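PDB 5VUG: uncharacterized protein Rv2277c from Mycobacterium tuberculosis, which is uncharacterized but probably hydrolyses phosphoric diesters, with a TIM-barrel domain of the glycerophosphodiester phosphodiesterase family. Local coordinates for residues D177-R182 with D236-Q241; E228-A233 with M244-F249; T45-S50 with V55-S60. One frame throughout, in Å; residues are numbered along the deposited sequence.

Contact 1 of 3, residues D177-R182 with D236-Q241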
ATOM      1  N   ASP A 177       1.245 -14.441   2.153  1.00 14.70           N
ATOM      2  CA  ASP A 177       0.139 -13.572   2.555  1.00 15.75           C
ATOM      3  C   ASP A 177       0.331 -13.041   3.972  1.00 16.32           C
ATOM      4  O   ASP A 177       0.104 -11.853   4.237  1.00 15.26           O
ATOM      5  CB  ASP A 177      -1.203 -14.308   2.478  1.00 16.17           C
ATOM      6  CG  ASP A 177      -1.681 -14.544   1.054  1.00 19.85           C
ATOM      7  OD1 ASP A 177      -1.180 -13.883   0.123  1.00 20.60           O
ATOM      8  OD2 ASP A 177      -2.594 -15.387   0.874  1.00 20.61           O
ATOM      9  N   VAL A 178       0.735 -13.910   4.901  1.00 14.27           N
ATOM     10  CA  VAL A 178       0.878 -13.493   6.295  1.00 13.97           C
ATOM     11  C   VAL A 178       2.102 -12.599   6.471  1.00 12.76           C
ATOM     12  O   VAL A 178       2.039 -11.548   7.124  1.00 12.51           O
ATOM     13  CB  VAL A 178       0.919 -14.723   7.220  1.00 12.94           C
ATOM     14  CG1 VAL A 178       1.255 -14.303   8.652  1.00 13.59           C
ATOM     15  CG2 VAL A 178      -0.422 -15.458   7.179  1.00 14.29           C
ATOM     16  N   THR A 179       3.236 -13.001   5.892  1.00 12.77           N
ATOM     17  CA  THR A 179       4.439 -12.173   5.956  1.00 10.71           C
ATOM     18  C   THR A 179       4.172 -10.774   5.415  1.00 10.60           C
ATOM     19  O   THR A 179       4.530  -9.770   6.048  1.00 11.05           O
ATOM     20  CB  THR A 179       5.560 -12.841   5.153  1.00 11.07           C
ATOM     21  OG1 THR A 179       5.927 -14.077   5.778  1.00 12.10           O
ATOM     22  CG2 THR A 179       6.792 -11.926   5.066  1.00 10.91           C
ATOM     23  N   ARG A 180       3.527 -10.691   4.245  1.00 10.85           N
ATOM     24  CA  ARG A 180       3.249  -9.392   3.632  1.00 10.26           C
ATOM     25  C   ARG A 180       2.327  -8.548   4.505  1.00 11.89           C
ATOM     26  O   ARG A 180       2.524  -7.332   4.634  1.00 11.67           O
ATOM     27  CB  ARG A 180       2.630  -9.580   2.243  1.00 11.77           C
ATOM     28  CG  ARG A 180       2.461  -8.274   1.447  1.00 13.08           C
ATOM     29  CD  ARG A 180       1.791  -8.487   0.077  1.00 13.96           C
ATOM     30  NE  ARG A 180       0.533  -9.208   0.242  1.00 12.94           N
ATOM     31  CZ  ARG A 180       0.320 -10.463  -0.148  1.00 13.68           C
ATOM     32  NH1 ARG A 180       1.265 -11.144  -0.795  1.00 13.91           N
ATOM     33  NH2 ARG A 180      -0.847 -11.037   0.106  1.00 15.98           N
ATOM     34  N   GLN A 181       1.301  -9.170   5.091  1.00 11.41           N
ATOM     35  CA  GLN A 181       0.387  -8.448   5.970  1.00 11.00           C
ATOM     36  C   GLN A 181       1.127  -7.859   7.166  1.00 11.68           C
ATOM     37  O   GLN A 181       0.927  -6.693   7.525  1.00 11.87           O
ATOM     38  CB  GLN A 181      -0.707  -9.394   6.450  1.00 12.60           C
ATOM     39  CG  GLN A 181      -1.743  -8.708   7.311  1.00 14.98           C
ATOM     40  CD  GLN A 181      -2.647  -7.820   6.492  1.00 19.56           C
ATOM     41  OE1 GLN A 181      -3.366  -8.294   5.608  1.00 25.16           O
ATOM     42  NE2 GLN A 181      -2.606  -6.525   6.762  1.00 20.37           N
ATOM     43  N   ARG A 182       1.995  -8.657   7.798  1.00 12.39           N
ATOM     44  CA  ARG A 182       2.716  -8.168   8.966  1.00 11.67           C
ATOM     45  C   ARG A 182       3.664  -7.035   8.587  1.00 10.85           C
ATOM     46  O   ARG A 182       3.755  -6.030   9.304  1.00 10.66           O
ATOM     47  CB  ARG A 182       3.468  -9.311   9.653  1.00 11.27           C
ATOM     48  CG  ARG A 182       3.838  -8.977  11.089  1.00 11.35           C
ATOM     49  CD  ARG A 182       4.616 -10.078  11.805  1.00 12.67           C
ATOM     50  NE  ARG A 182       3.875 -11.331  11.957  1.00 14.21           N
ATOM     51  CZ  ARG A 182       4.066 -12.407  11.200  1.00 14.22           C
ATOM     52  NH1 ARG A 182       4.968 -12.385  10.224  1.00 13.28           N
ATOM     53  NH2 ARG A 182       3.357 -13.503  11.415  1.00 16.05           N
ATOM     54  N   ASP A 236      12.578  -6.713  14.326  1.00 17.70           N
ATOM     55  CA  ASP A 236      12.292  -6.987  15.731  1.00 19.59           C
ATOM     56  C   ASP A 236      10.876  -7.513  15.924  1.00 19.08           C
ATOM     57  O   ASP A 236      10.648  -8.411  16.745  1.00 19.57           O
ATOM     58  CB  ASP A 236      12.518  -5.735  16.575  1.00 24.03           C
ATOM     59  CG  ASP A 236      12.032  -5.907  18.013  1.00 35.14           C
ATOM     60  OD1 ASP A 236      10.846  -5.610  18.299  1.00 37.14           O
ATOM     61  OD2 ASP A 236      12.834  -6.362  18.856  1.00 39.25           O
ATOM     62  N   CYS A 237       9.903  -6.949  15.203  1.00 17.69           N
ATOM     63  CA  CYS A 237       8.538  -7.469  15.265  1.00 17.19           C
ATOM     64  C   CYS A 237       8.494  -8.954  14.907  1.00 18.19           C
ATOM     65  O   CYS A 237       7.876  -9.760  15.615  1.00 18.01           O
ATOM     66  CB  CYS A 237       7.621  -6.646  14.354  1.00 16.43           C
ATOM     67  SG  CYS A 237       6.086  -7.466  13.845  1.00 20.37           S
ATOM     68  N   PHE A 238       9.164  -9.342  13.816  1.00 15.25           N
ATOM     69  CA  PHE A 238       9.145 -10.745  13.403  1.00 14.84           C
ATOM     70  C   PHE A 238       9.852 -11.643  14.413  1.00 16.56           C
ATOM     71  O   PHE A 238       9.362 -12.733  14.733  1.00 16.59           O
ATOM     72  CB  PHE A 238       9.796 -10.906  12.025  1.00 13.62           C
ATOM     73  CG  PHE A 238       8.853 -10.686  10.867  1.00 11.57           C
ATOM     74  CD1 PHE A 238       8.302  -9.434  10.626  1.00 11.59           C
ATOM     75  CD2 PHE A 238       8.526 -11.732  10.012  1.00 12.44           C
ATOM     76  CE1 PHE A 238       7.439  -9.238   9.552  1.00 12.50           C
ATOM     77  CE2 PHE A 238       7.669 -11.545   8.938  1.00 13.13           C
ATOM     78  CZ  PHE A 238       7.121 -10.301   8.710  1.00 12.75           C
ATOM     79  N   ARG A 239      10.990 -11.197  14.946  1.00 18.34           N
ATOM     80  CA  ARG A 239      11.916 -12.109  15.602  1.00 22.10           C
ATOM     81  C   ARG A 239      11.850 -12.119  17.121  1.00 24.48           C
ATOM     82  O   ARG A 239      12.266 -13.114  17.729  1.00 25.45           O
ATOM     83  CB  ARG A 239      13.351 -11.796  15.178  1.00 22.22           C
ATOM     84  CG  ARG A 239      13.641 -12.229  13.761  1.00 25.87           C
ATOM     85  CD  ARG A 239      15.105 -12.498  13.608  1.00 32.14           C
ATOM     86  NE  ARG A 239      15.848 -11.251  13.620  1.00 32.74           N
ATOM     87  CZ  ARG A 239      17.073 -11.122  14.104  1.00 37.85           C
ATOM     88  NH1 ARG A 239      17.678  -9.942  14.067  1.00 34.26           N
ATOM     89  NH2 ARG A 239      17.682 -12.173  14.640  1.00 41.47           N
ATOM     90  N   SER A 240      11.365 -11.056  17.751  1.00 25.27           N
ATOM     91  CA  SER A 240      11.498 -10.936  19.198  1.00 25.44           C
ATOM     92  C   SER A 240      10.634 -11.975  19.901  1.00 28.72           C
ATOM     93  O   SER A 240       9.412 -12.011  19.709  1.00 31.58           O
ATOM     94  CB  SER A 240      11.119  -9.531  19.652  1.00 26.63           C
ATOM     95  OG  SER A 240      11.279  -9.420  21.052  1.00 30.78           O
ATOM     96  N   GLN A 241      11.273 -12.819  20.712  1.00 29.92           N
ATOM     97  CA  GLN A 241      10.606 -13.832  21.527  1.00 32.89           C
ATOM     98  C   GLN A 241       9.824 -14.842  20.693  1.00 29.45           C
ATOM     99  O   GLN A 241       8.907 -15.491  21.201  1.00 30.95           O
ATOM    100  CB  GLN A 241       9.712 -13.208  22.608  1.00 40.95           C
ATOM    101  CG  GLN A 241      10.431 -12.215  23.504  1.00 48.12           C
ATOM    102  CD  GLN A 241      11.683 -12.799  24.130  1.00 57.38           C
ATOM    103  OE1 GLN A 241      11.656 -13.888  24.704  1.00 61.33           O
ATOM    104  NE2 GLN A 241      12.795 -12.078  24.013  1.00 59.77           N
TER
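Arg182 and Phe238 mark the closest approach of the two helical backbones, with their CA atoms 8.2 Å apart, so side chains bridge the gap. The ring of Phe238 and the long side chain of Arg182 do most of this. The Arg182 chain runs across one face of the ring. Its CD lies 4.0 Å from the ring centroid of Phe238, a CH-pi contact over the face. The chain then bends at chi3 (-63°), which brings the guanidinium over the same face for a cation-pi interaction. Arg182 CZ is 4.6 Å from the centroid of Phe238. The guanidinium does not lie flat on the ring: the two planes are 85° apart, and the guanidinium presents its edge. NH1 of Arg182 is the atom that leads, 3.1 Å from Phe238 CE2. The N-H groups of the Arg182 guanidinium have polar partners as well. NH1 forms a salt bridge with Glu174, while NE and NH2 bond to the carbonyls of Pro194 and Gln195. These bonds probably fix the guanidinium where the ring meets it. At the ring edge, in its plane, Thr179 O is 3.8 Å from Phe238 CZ. Thr179 CG2 also touches the ring, 4.0 Å from Phe238 CE2. The Thr179 hydroxyl bonds to Glu174. SG of Cys237 lies 3.6 Å from Arg182 CD. That sulfur is in the disulfide with Cys192, which ties helix 232-239 to the chain just beyond helix 176-189. The contact thus joins two neighbouring helices on the outside of the barrel, with Phe238 also reaching Ala202 on strand 201-205.

Contact 2 of 3, residues E228-A233 with M244-F249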
ATOM      1  N   GLU A 228      10.000  -0.475   0.846  1.00 12.42           N
ATOM      2  CA  GLU A 228      11.188  -1.004   1.516  1.00 12.95           C
ATOM      3  C   GLU A 228      10.761  -1.400   2.929  1.00 12.65           C
ATOM      4  O   GLU A 228      10.730  -0.566   3.841  1.00 14.59           O
ATOM      5  CB  GLU A 228      12.291   0.051   1.502  1.00 18.23           C
ATOM      6  CG  GLU A 228      12.662   0.478   0.086  1.00 23.28           C
ATOM      7  CD  GLU A 228      13.725   1.570   0.046  1.00 29.96           C
ATOM      8  OE1 GLU A 228      14.433   1.769   1.060  1.00 36.48           O
ATOM      9  OE2 GLU A 228      13.856   2.223  -1.007  1.00 34.48           O
ATOM     10  N   LEU A 229      10.430  -2.681   3.110  1.00 12.17           N
ATOM     11  CA  LEU A 229       9.665  -3.117   4.274  1.00 12.21           C
ATOM     12  C   LEU A 229      10.508  -3.640   5.426  1.00 12.82           C
ATOM     13  O   LEU A 229       9.987  -3.754   6.543  1.00 13.24           O
ATOM     14  CB  LEU A 229       8.663  -4.199   3.864  1.00 12.12           C
ATOM     15  CG  LEU A 229       7.595  -3.677   2.900  1.00 12.40           C
ATOM     16  CD1 LEU A 229       6.837  -4.854   2.309  1.00 12.15           C
ATOM     17  CD2 LEU A 229       6.639  -2.706   3.600  1.00 13.75           C
ATOM     18  N   TRP A 230      11.776  -3.973   5.191  1.00 11.74           N
ATOM     19  CA  TRP A 230      12.645  -4.487   6.240  1.00 12.32           C
ATOM     20  C   TRP A 230      13.439  -3.337   6.840  1.00 14.04           C
ATOM     21  O   TRP A 230      14.212  -2.675   6.136  1.00 14.65           O
ATOM     22  CB  TRP A 230      13.610  -5.540   5.689  1.00 12.70           C
ATOM     23  CG  TRP A 230      12.986  -6.852   5.274  1.00 12.24           C
ATOM     24  CD1 TRP A 230      12.977  -7.386   4.012  1.00 13.97           C
ATOM     25  CD2 TRP A 230      12.317  -7.805   6.117  1.00 12.50           C
ATOM     26  NE1 TRP A 230      12.340  -8.608   4.020  1.00 13.23           N
ATOM     27  CE2 TRP A 230      11.926  -8.887   5.298  1.00 11.93           C
ATOM     28  CE3 TRP A 230      12.010  -7.847   7.484  1.00 13.67           C
ATOM     29  CZ2 TRP A 230      11.233  -9.995   5.799  1.00 14.69           C
ATOM     30  CZ3 TRP A 230      11.322  -8.948   7.982  1.00 14.97           C
ATOM     31  CH2 TRP A 230      10.943 -10.009   7.140  1.00 14.05           C
ATOM     32  N   ASP A 231      13.244  -3.104   8.137  1.00 13.10           N
ATOM     33  CA  ASP A 231      14.015  -2.153   8.924  1.00 14.78           C
ATOM     34  C   ASP A 231      14.183  -2.743  10.320  1.00 16.14           C
ATOM     35  O   ASP A 231      13.694  -3.842  10.605  1.00 15.78           O
ATOM     36  CB  ASP A 231      13.394  -0.744   8.900  1.00 17.73           C
ATOM     37  CG  ASP A 231      11.923  -0.723   9.305  1.00 19.85           C
ATOM     38  OD1 ASP A 231      11.484  -1.543  10.137  1.00 17.72           O
ATOM     39  OD2 ASP A 231      11.196   0.154   8.795  1.00 25.14           O
ATOM     40  N   GLU A 232      14.888  -2.025  11.199  1.00 18.00           N
ATOM     41  CA  GLU A 232      15.112  -2.557  12.538  1.00 20.32           C
ATOM     42  C   GLU A 232      13.792  -2.884  13.229  1.00 20.61           C
ATOM     43  O   GLU A 232      13.659  -3.940  13.859  1.00 20.84           O
ATOM     44  CB  GLU A 232      15.943  -1.590  13.381  1.00 24.86           C
ATOM     45  CG  GLU A 232      16.521  -2.252  14.628  1.00 34.43           C
ATOM     46  CD  GLU A 232      17.278  -1.285  15.525  1.00 43.21           C
ATOM     47  OE1 GLU A 232      17.180  -1.420  16.767  1.00 44.84           O
ATOM     48  OE2 GLU A 232      17.969  -0.394  14.985  1.00 46.54           O
ATOM     49  N   ALA A 233      12.786  -2.018  13.073  1.00 19.78           N
ATOM     50  CA  ALA A 233      11.521  -2.229  13.770  1.00 16.43           C
ATOM     51  C   ALA A 233      10.790  -3.464  13.258  1.00 16.11           C
ATOM     52  O   ALA A 233      10.265  -4.252  14.051  1.00 16.42           O
ATOM     53  CB  ALA A 233      10.637  -0.990  13.651  1.00 19.46           C
HETATM   54  N   MSE A 244      11.400 -16.735  15.013  1.00 16.76           N
HETATM   55  CA  MSE A 244      11.303 -16.565  13.564  1.00 14.13           C
HETATM   56  C   MSE A 244      12.666 -16.229  12.970  1.00 12.14           C
HETATM   57  O   MSE A 244      13.505 -15.598  13.613  1.00 14.76           O
HETATM   58  CB  MSE A 244      10.326 -15.449  13.178  1.00 14.11           C
HETATM   59  CG  MSE A 244       8.857 -15.749  13.463  1.00 14.93           C
HETATM   60 SE   MSE A 244       7.645 -14.626  12.394  0.82 19.28          SE
HETATM   61  CE  MSE A 244       7.572 -15.681  10.762  1.00 15.63           C
ATOM     62  N   LYS A 245      12.871 -16.644  11.722  1.00 11.38           N
ATOM     63  CA  LYS A 245      14.052 -16.292  10.948  1.00 11.48           C
ATOM     64  C   LYS A 245      13.583 -15.567   9.697  1.00 10.82           C
ATOM     65  O   LYS A 245      12.560 -15.935   9.113  1.00 12.09           O
ATOM     66  CB  LYS A 245      14.851 -17.550  10.578  1.00 13.86           C
ATOM     67  CG  LYS A 245      15.358 -18.316  11.799  1.00 17.13           C
ATOM     68  CD  LYS A 245      15.980 -19.642  11.412  1.00 22.78           C
ATOM     69  CE  LYS A 245      16.543 -20.363  12.640  1.00 31.01           C
ATOM     70  NZ  LYS A 245      17.277 -21.615  12.293  1.00 35.97           N
ATOM     71  N   VAL A 246      14.294 -14.507   9.310  1.00 11.37           N
ATOM     72  CA  VAL A 246      13.842 -13.633   8.229  1.00 10.16           C
ATOM     73  C   VAL A 246      14.908 -13.531   7.146  1.00 10.62           C
ATOM     74  O   VAL A 246      16.102 -13.365   7.431  1.00 11.24           O
ATOM     75  CB  VAL A 246      13.372 -12.243   8.719  1.00 10.62           C
ATOM     76  CG1 VAL A 246      12.091 -12.382   9.556  1.00 13.00           C
ATOM     77  CG2 VAL A 246      14.462 -11.533   9.515  1.00 13.73           C
HETATM   78  N   MSE A 247      14.464 -13.639   5.898  1.00 10.01           N
HETATM   79  CA  MSE A 247      15.344 -13.541   4.736  1.00  9.51           C
HETATM   80  C   MSE A 247      14.973 -12.368   3.849  1.00  9.92           C
HETATM   81  O   MSE A 247      13.786 -12.142   3.553  1.00 11.53           O
HETATM   82  CB  MSE A 247      15.282 -14.834   3.914  1.00 11.85           C
HETATM   83  CG  MSE A 247      16.249 -14.850   2.706  1.00 10.89           C
HETATM   84 SE   MSE A 247      16.126 -16.518   1.683  0.80 15.34          SE
HETATM   85  CE  MSE A 247      16.239 -17.789   3.142  1.00 12.14           C
ATOM     86  N   GLY A 248      15.984 -11.612   3.424  1.00  9.58           N
ATOM     87  CA  GLY A 248      15.766 -10.577   2.431  1.00 10.12           C
ATOM     88  C   GLY A 248      15.894 -11.151   1.035  1.00 11.09           C
ATOM     89  O   GLY A 248      16.906 -11.788   0.727  1.00 10.98           O
ATOM     90  N   PHE A 249      14.873 -10.981   0.199  1.00 10.74           N
ATOM     91  CA  PHE A 249      14.938 -11.452  -1.180  1.00 10.15           C
ATOM     92  C   PHE A 249      15.542 -10.362  -2.068  1.00 10.85           C
ATOM     93  O   PHE A 249      15.515  -9.171  -1.744  1.00 11.25           O
ATOM     94  CB  PHE A 249      13.536 -11.773  -1.717  1.00  8.47           C
ATOM     95  CG  PHE A 249      12.823 -12.902  -0.997  1.00 10.32           C
ATOM     96  CD1 PHE A 249      13.522 -13.849  -0.255  1.00 12.54           C
ATOM     97  CD2 PHE A 249      11.443 -13.040  -1.121  1.00  9.23           C
ATOM     98  CE1 PHE A 249      12.849 -14.902   0.371  1.00 10.40           C
ATOM     99  CE2 PHE A 249      10.765 -14.077  -0.490  1.00  9.69           C
ATOM    100  CZ  PHE A 249      11.474 -15.011   0.251  1.00 10.82           C
TER
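Trp230 meets Val246 across this contact, and the residues on both sides of it in 228-233 turn elsewhere. Glu228 and Leu229 come first, facing the second subunit and helix 176-189 respectively. At Trp230 the CB heads toward the strand. CG stands anti to the carbonyl carbon (chi1 -69°), and this continues the indole to Val246. CG1 and CB of Val246 meet the indole obliquely at CH2 and CZ3. Trp230 CH2 is 3.6 Å from Val246 CG1 and 3.7 Å from Val246 CB. The pyrrole side of the indole passes the strand backbone. Trp230 NE1 is 3.8 Å from Met247 O, too far for a hydrogen bond, and 4.3 Å from Gly248 CA; this is van der Waals contact. The indole N-H is used instead on the carbonyl of Phe204. Asp231 follows as the N-cap of helix 232-239, with OD1 accepting from the backbone N of Ser234. Strands 201-205 and 245-249 are parallel neighbours joined through helix 232-239. This is a beta-alpha-beta crossover of the barrel, with the hairpin of strands 208-215 and 220-227 inserted before the helix. Trp230 lies between strand 245-249 and Leu183 of helix 176-189.

Contact 3 of 3, residues T45-S50 with V55-S60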
ATOM      1  N   THR A  45      14.278 -24.125  -7.218  1.00  8.75           N
ATOM      2  CA  THR A  45      12.887 -24.081  -7.665  1.00  7.99           C
ATOM      3  C   THR A  45      12.492 -25.470  -8.150  1.00  8.88           C
ATOM      4  O   THR A  45      13.196 -26.054  -8.976  1.00 10.16           O
ATOM      5  CB  THR A  45      12.681 -23.085  -8.812  1.00  7.90           C
ATOM      6  OG1 THR A  45      13.537 -21.951  -8.648  1.00  9.91           O
ATOM      7  CG2 THR A  45      11.228 -22.640  -8.831  1.00 10.26           C
ATOM      8  N   VAL A  46      11.364 -25.988  -7.657  1.00  9.81           N
ATOM      9  CA  VAL A  46      11.003 -27.393  -7.841  1.00  9.59           C
ATOM     10  C   VAL A  46       9.676 -27.508  -8.594  1.00 10.12           C
ATOM     11  O   VAL A  46       8.698 -26.824  -8.262  1.00 11.15           O
ATOM     12  CB  VAL A  46      10.940 -28.144  -6.498  1.00 10.11           C
ATOM     13  CG1 VAL A  46      10.830 -29.644  -6.744  1.00 10.90           C
ATOM     14  CG2 VAL A  46      12.172 -27.809  -5.643  1.00 10.05           C
ATOM     15  N   GLN A  47       9.659 -28.361  -9.618  1.00 10.21           N
ATOM     16  CA  GLN A  47       8.452 -28.770 -10.338  1.00 10.75           C
ATOM     17  C   GLN A  47       8.468 -30.294 -10.433  1.00 11.71           C
ATOM     18  O   GLN A  47       9.405 -30.945  -9.970  1.00 15.40           O
ATOM     19  CB  GLN A  47       8.332 -28.060 -11.701  1.00 10.11           C
ATOM     20  CG  GLN A  47       8.236 -26.532 -11.565  1.00 11.80           C
ATOM     21  CD  GLN A  47       7.888 -25.848 -12.875  1.00 12.55           C
ATOM     22  OE1 GLN A  47       6.864 -26.157 -13.488  1.00 15.45           O
ATOM     23  NE2 GLN A  47       8.730 -24.914 -13.307  1.00 12.15           N
ATOM     24  N   VAL A  48       7.418 -30.894 -10.984  1.00 13.61           N
ATOM     25  CA  VAL A  48       7.316 -32.349 -11.020  1.00 13.18           C
ATOM     26  C   VAL A  48       7.084 -32.840 -12.448  1.00 14.15           C
ATOM     27  O   VAL A  48       6.308 -32.251 -13.214  1.00 14.45           O
ATOM     28  CB  VAL A  48       6.264 -32.891 -10.018  1.00 11.86           C
ATOM     29  CG1 VAL A  48       4.837 -32.418 -10.364  1.00 14.51           C
ATOM     30  CG2 VAL A  48       6.329 -34.408  -9.934  1.00 13.95           C
ATOM     31  N   SER A  49       7.779 -33.913 -12.811  1.00 13.13           N
ATOM     32  CA  SER A  49       7.625 -34.529 -14.120  1.00 13.80           C
ATOM     33  C   SER A  49       6.241 -35.171 -14.260  1.00 13.33           C
ATOM     34  O   SER A  49       5.508 -35.374 -13.281  1.00 13.49           O
ATOM     35  CB  SER A  49       8.682 -35.617 -14.300  1.00 14.34           C
ATOM     36  OG  SER A  49       8.398 -36.730 -13.460  1.00 13.60           O
ATOM     37  N   SER A  50       5.892 -35.525 -15.504  1.00 14.70           N
ATOM     38  CA  SER A  50       4.625 -36.220 -15.729  1.00 16.52           C
ATOM     39  C   SER A  50       4.557 -37.532 -14.959  1.00 17.06           C
ATOM     40  O   SER A  50       3.461 -37.964 -14.575  1.00 17.28           O
ATOM     41  CB  SER A  50       4.411 -36.483 -17.220  1.00 17.93           C
ATOM     42  OG  SER A  50       5.301 -37.484 -17.691  1.00 17.96           O
ATOM     43  N   VAL A  55      11.829 -32.302 -10.086  1.00  8.68           N
ATOM     44  CA  VAL A  55      13.005 -31.816 -10.805  1.00  9.38           C
ATOM     45  C   VAL A  55      13.159 -30.326 -10.500  1.00  8.62           C
ATOM     46  O   VAL A  55      12.248 -29.676  -9.982  1.00  9.82           O
ATOM     47  CB  VAL A  55      12.914 -32.058 -12.336  1.00 11.39           C
ATOM     48  CG1 VAL A  55      12.793 -33.552 -12.654  1.00 11.31           C
ATOM     49  CG2 VAL A  55      11.747 -31.273 -12.957  1.00 12.44           C
ATOM     50  N   LEU A  56      14.332 -29.779 -10.813  1.00  8.70           N
ATOM     51  CA  LEU A  56      14.592 -28.357 -10.595  1.00  8.04           C
ATOM     52  C   LEU A  56      14.337 -27.599 -11.892  1.00  9.31           C
ATOM     53  O   LEU A  56      14.987 -27.864 -12.908  1.00 10.87           O
ATOM     54  CB  LEU A  56      16.023 -28.099 -10.122  1.00  8.04           C
ATOM     55  CG  LEU A  56      16.483 -28.800  -8.844  1.00  9.71           C
ATOM     56  CD1 LEU A  56      17.787 -28.163  -8.373  1.00 12.26           C
ATOM     57  CD2 LEU A  56      15.405 -28.726  -7.746  1.00 11.71           C
ATOM     58  N   TYR A  57      13.386 -26.665 -11.855  1.00  9.08           N
ATOM     59  CA  TYR A  57      13.074 -25.827 -13.008  1.00 10.14           C
ATOM     60  C   TYR A  57      12.167 -24.698 -12.540  1.00 10.03           C
ATOM     61  O   TYR A  57      11.202 -24.941 -11.811  1.00 10.01           O
ATOM     62  CB  TYR A  57      12.426 -26.623 -14.159  1.00  8.60           C
ATOM     63  CG  TYR A  57      12.428 -25.818 -15.433  1.00  9.76           C
ATOM     64  CD1 TYR A  57      13.621 -25.572 -16.114  1.00 11.84           C
ATOM     65  CD2 TYR A  57      11.260 -25.259 -15.931  1.00 10.37           C
ATOM     66  CE1 TYR A  57      13.642 -24.816 -17.271  1.00 10.51           C
ATOM     67  CE2 TYR A  57      11.277 -24.491 -17.092  1.00 12.06           C
ATOM     68  CZ  TYR A  57      12.482 -24.271 -17.747  1.00 10.64           C
ATOM     69  OH  TYR A  57      12.560 -23.500 -18.884  1.00 10.41           O
ATOM     70  N   ARG A  58      12.496 -23.463 -12.911  1.00  9.07           N
ATOM     71  CA  ARG A  58      11.746 -22.294 -12.441  1.00  9.91           C
ATOM     72  C   ARG A  58      10.662 -21.803 -13.410  1.00 12.00           C
ATOM     73  O   ARG A  58       9.522 -21.568 -12.982  1.00 12.81           O
ATOM     74  CB  ARG A  58      12.703 -21.171 -12.019  1.00  9.87           C
ATOM     75  CG  ARG A  58      12.053 -19.857 -11.630  1.00 13.44           C
ATOM     76  CD  ARG A  58      12.049 -18.828 -12.743  1.00 20.03           C
ATOM     77  NE  ARG A  58      13.353 -18.606 -13.377  1.00 18.69           N
ATOM     78  CZ  ARG A  58      13.501 -17.823 -14.445  1.00 18.62           C
ATOM     79  NH1 ARG A  58      12.439 -17.206 -14.950  1.00 21.82           N
ATOM     80  NH2 ARG A  58      14.685 -17.656 -15.011  1.00 17.72           N
ATOM     81  N   PRO A  59      10.951 -21.610 -14.699  1.00 10.85           N
ATOM     82  CA  PRO A  59       9.935 -21.028 -15.590  1.00 11.66           C
ATOM     83  C   PRO A  59       8.734 -21.945 -15.792  1.00 11.71           C
ATOM     84  O   PRO A  59       8.770 -23.151 -15.536  1.00 11.49           O
ATOM     85  CB  PRO A  59      10.695 -20.825 -16.905  1.00 10.38           C
ATOM     86  CG  PRO A  59      12.123 -20.701 -16.496  1.00 11.06           C
ATOM     87  CD  PRO A  59      12.266 -21.685 -15.362  1.00 10.29           C
ATOM     88  N   SER A  60       7.647 -21.352 -16.286  1.00 11.45           N
ATOM     89  CA  SER A  60       6.465 -22.165 -16.554  1.00 13.16           C
ATOM     90  C   SER A  60       6.648 -23.045 -17.791  1.00 11.42           C
ATOM     91  O   SER A  60       6.051 -24.126 -17.873  1.00 13.58           O
ATOM     92  CB  SER A  60       5.222 -21.286 -16.662  1.00 18.99           C
ATOM     93  OG  SER A  60       5.387 -20.310 -17.670  1.00 24.55           O
TER
HETATM   94  O   HOH W   1       6.099 -26.158 -16.042  1.00 14.46           O
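Gln47 places CG anti to its carbonyl carbon (chi1 -61°) and extends beyond it (chi2 -170°), which carries the amide alongside the neighbouring strand to the 57-59 turn. There NE2 donates to two carbonyls. Gln47 NE2 is 2.8 Å from Pro59 O and 2.9 Å from Tyr57 O. Both carbonyl oxygens lie close to the amide plane of Gln47, but the nitrogen stands above the plane of each carbonyl. OE1 accepts a hydrogen bond from a water, which is 2.7 Å from Gln47 OE1 and also donates to Ser60 O. Both ends of the amide are therefore held, which fixes its rotation. The backbones form a beta hairpin, in which strand 54-56 pairs antiparallel onto strand 41-48 of the TIM barrel. Gln47 and Val55 are a hydrogen-bonded pair: Gln47 N is 2.9 Å from Val55 O, and Val55 N is 2.8 Å from Gln47 O. Val46 and Leu56 are the non-hydrogen-bonded pair, with Val46 CG2 and Leu56 CD2 4.0 Å apart on their shared face. Leu56 also packs on helix 109-114, and Val46 on helix 134-145. Past the pairing, Tyr57 N still bonds to Thr45 O. Thr45 OG1 rests 3.6 Å from Arg58 CB, while Arg58 NE forms a salt bridge with Glu25.

Contact 3 comes first along the chain and closes before the other two open. Contacts 1 and 2 interlock, since their segments alternate in sequence. Their centres are 8 Å apart and they touch directly: Phe238 packs on both Val246 and Trp230, with an edge-to-face meeting of the Phe238 and Trp230 rings. Both use helix 232-239. Contact 3 lies on the opposite side of the chain's centre, its centre about 29 Å from that of contact 1 and 28 Å from that of contact 2. Contacts 1 and 2 thus pack helices on one side of the barrel. Contact 3 adds a hairpin to a strand of the same sheet on the far side, all within one domain.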